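Local coordinates for protein citrate synthase (PDB 6ABW) that probably condenses acetyl-CoA with oxaloacetate to give citrate and CoA, a reaction of the tricarboxylic acid cycle, at residues V289-N294 with S328-Y333. Residues are numbered along the deposited sequence; the frame is centred on the assembly and turned at random.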
loop_
_atom_site.group_PDB
_atom_site.type_symbol
_atom_site.label_atom_id
_atom_site.label_comp_id
_atom_site.label_asym_id
_atom_site.label_seq_id
_atom_site.Cartn_x
_atom_site.Cartn_y
_atom_site.Cartn_z
ATOM N N VAL A 289 -9.325 -2.133 36.168
ATOM C CA VAL A 289 -8.530 -3.194 36.773
ATOM C C VAL A 289 -7.002 -3.026 36.730
ATOM O O VAL A 289 -6.296 -2.951 37.754
ATOM C CB VAL A 289 -8.875 -4.518 36.041
ATOM C CG1 VAL A 289 -8.240 -5.699 36.775
ATOM C CG2 VAL A 289 -10.389 -4.659 35.849
ATOM N N ILE A 290 -6.460 -2.941 35.518
ATOM C CA ILE A 290 -5.022 -2.941 35.385
ATOM C C ILE A 290 -4.370 -1.590 35.665
ATOM O O ILE A 290 -3.163 -1.531 35.919
ATOM C CB ILE A 290 -4.569 -3.472 33.985
ATOM C CG1 ILE A 290 -5.157 -2.626 32.860
ATOM C CG2 ILE A 290 -5.007 -4.917 33.815
ATOM C CD1 ILE A 290 -4.530 -2.925 31.532
ATOM N N SER A 291 -5.144 -0.494 35.619
ATOM C CA SER A 291 -4.564 0.826 35.902
ATOM C C SER A 291 -4.198 1.047 37.351
ATOM O O SER A 291 -3.294 1.851 37.641
ATOM C CB SER A 291 -5.519 1.924 35.484
ATOM O OG SER A 291 -5.522 1.918 34.049
ATOM N N GLU A 292 -4.920 0.368 38.229
ATOM C CA GLU A 292 -4.820 0.638 39.670
ATOM C C GLU A 292 -3.462 0.229 40.204
ATOM O O GLU A 292 -2.916 0.905 41.057
ATOM C CB GLU A 292 -5.963 -0.043 40.446
ATOM C CG GLU A 292 -7.404 0.421 40.096
ATOM C CD GLU A 292 -7.586 1.908 39.668
ATOM O OE1 GLU A 292 -7.607 2.784 40.559
ATOM O OE2 GLU A 292 -7.753 2.227 38.454
ATOM N N ARG A 293 -2.897 -0.824 39.630
ATOM C CA ARG A 293 -1.612 -1.364 40.061
ATOM C C ARG A 293 -0.335 -0.595 39.630
ATOM O O ARG A 293 0.775 -1.077 39.879
ATOM C CB ARG A 293 -1.477 -2.812 39.555
ATOM C CG ARG A 293 -2.569 -3.802 39.972
ATOM C CD ARG A 293 -1.954 -5.181 40.232
ATOM N NE ARG A 293 -2.728 -6.334 39.753
ATOM C CZ ARG A 293 -2.724 -6.849 38.511
ATOM N NH1 ARG A 293 -2.021 -6.316 37.498
ATOM N NH2 ARG A 293 -3.464 -7.921 38.273
ATOM N N ASN A 294 -0.455 0.544 38.956
ATOM C CA ASN A 294 0.669 1.467 38.799
ATOM C C ASN A 294 0.140 2.906 38.957
ATOM O O ASN A 294 -0.818 3.292 38.292
ATOM C CB ASN A 294 1.312 1.277 37.441
ATOM C CG ASN A 294 2.251 2.406 37.090
ATOM O OD1 ASN A 294 1.934 3.298 36.292
ATOM N ND2 ASN A 294 3.408 2.401 37.722
ATOM N N SER A 328 -8.905 3.314 25.080
ATOM C CA SER A 328 -7.999 2.241 24.612
ATOM C C SER A 328 -6.554 2.552 24.994
ATOM O O SER A 328 -5.811 1.668 25.471
ATOM C CB SER A 328 -8.168 2.051 23.087
ATOM O OG SER A 328 -7.848 3.247 22.367
ATOM N N GLY A 329 -6.146 3.816 24.849
ATOM C CA GLY A 329 -4.871 4.272 25.263
ATOM C C GLY A 329 -4.580 4.031 26.732
ATOM O O GLY A 329 -3.468 3.638 27.129
ATOM N N VAL A 330 -5.561 4.278 27.587
ATOM C CA VAL A 330 -5.439 3.965 28.993
ATOM C C VAL A 330 -5.099 2.492 29.221
ATOM O O VAL A 330 -4.230 2.200 30.019
ATOM C CB VAL A 330 -6.672 4.387 29.822
ATOM C CG1 VAL A 330 -6.441 4.049 31.318
ATOM C CG2 VAL A 330 -6.891 5.883 29.652
ATOM N N VAL A 331 -5.764 1.572 28.550
ATOM C CA VAL A 331 -5.459 0.144 28.611
ATOM C C VAL A 331 -4.034 -0.111 28.130
ATOM O O VAL A 331 -3.223 -0.748 28.832
ATOM C CB VAL A 331 -6.471 -0.686 27.813
ATOM C CG1 VAL A 331 -6.070 -2.129 27.744
ATOM C CG2 VAL A 331 -7.854 -0.619 28.454
ATOM N N PHE A 332 -3.689 0.413 26.968
ATOM C CA PHE A 332 -2.353 0.130 26.433
ATOM C C PHE A 332 -1.226 0.679 27.304
ATOM O O PHE A 332 -0.195 -0.012 27.573
ATOM C CB PHE A 332 -2.210 0.681 25.008
ATOM C CG PHE A 332 -3.164 0.111 24.004
ATOM C CD1 PHE A 332 -3.514 -1.233 23.970
ATOM C CD2 PHE A 332 -3.692 0.991 23.008
ATOM C CE1 PHE A 332 -4.360 -1.716 23.017
ATOM C CE2 PHE A 332 -4.546 0.442 22.048
ATOM C CZ PHE A 332 -4.798 -0.903 22.074
ATOM N N TYR A 333 -1.430 1.874 27.800
ATOM C CA TYR A 333 -0.456 2.490 28.722
ATOM C C TYR A 333 -0.294 1.672 29.996
ATOM O O TYR A 333 0.844 1.430 30.414
ATOM C CB TYR A 333 -0.901 3.915 29.077
ATOM C CG TYR A 333 0.186 4.693 29.737
ATOM C CD1 TYR A 333 1.167 5.306 29.000
ATOM C CD2 TYR A 333 0.266 4.738 31.132
ATOM C CE1 TYR A 333 2.163 6.047 29.637
ATOM C CE2 TYR A 333 1.263 5.437 31.770
ATOM C CZ TYR A 333 2.205 6.074 31.029
ATOM O OH TYR A 333 3.176 6.782 31.701
HETATM O O HOH W 1 2.176 2.148 33.161
#
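Residues 289-294, at the end of helix 278-292, and residues 328-333 of helix 325-335 come nearest in backbone at S291 and V331, whose CA atoms are 7.4 Å apart. I290 points its side chain across the gap. Its CG1 lies between the backbone N and the carbonyl carbon (chi1 59°), and the extended chi2 carries CD1 out to 3.7 Å from the carbonyl O of V331. The same methyl lies 4.2 Å from V331 CG1, and the two side chains cross at about a right angle, touching through these single methyls. A334 and L335 receive I290 from farther along the same helix, while A184 of helix 179-191 also touches it.

S291 makes the second touch, its OG resting 3.6 Å from V330 CG1. That is a van der Waals contact; the hydroxyl's hydrogen bond goes back one turn to the carbonyl of A287, which satisfies this buried polar atom within its own helix. V330 offers CG1, the methyl anti to its backbone N (chi1 -179°), and also packs on F301 and A287.

Just past the end of helix 278-292, a water links N294 to Y333. It donates to Y333 O at 3.1 Å and, more weakly, to N294 OD1 at 3.3 Å. N294 is the N-cap of helix 295-315, and the same OD1 accepts from A297 N, so the cap and the water bridge share one oxygen.

The V330 side chain is about 13 Å from the bound acetyl-CoA, so this contact is not part of the ligand pocket. It is a small, buried, mainly van der Waals helix-helix contact, with one water bridge, weak on the N294 side, at its edge; within the largely helical citrate synthase fold it joins the end of helix 278-292 to the helix that begins at the predicted active-site residue D325.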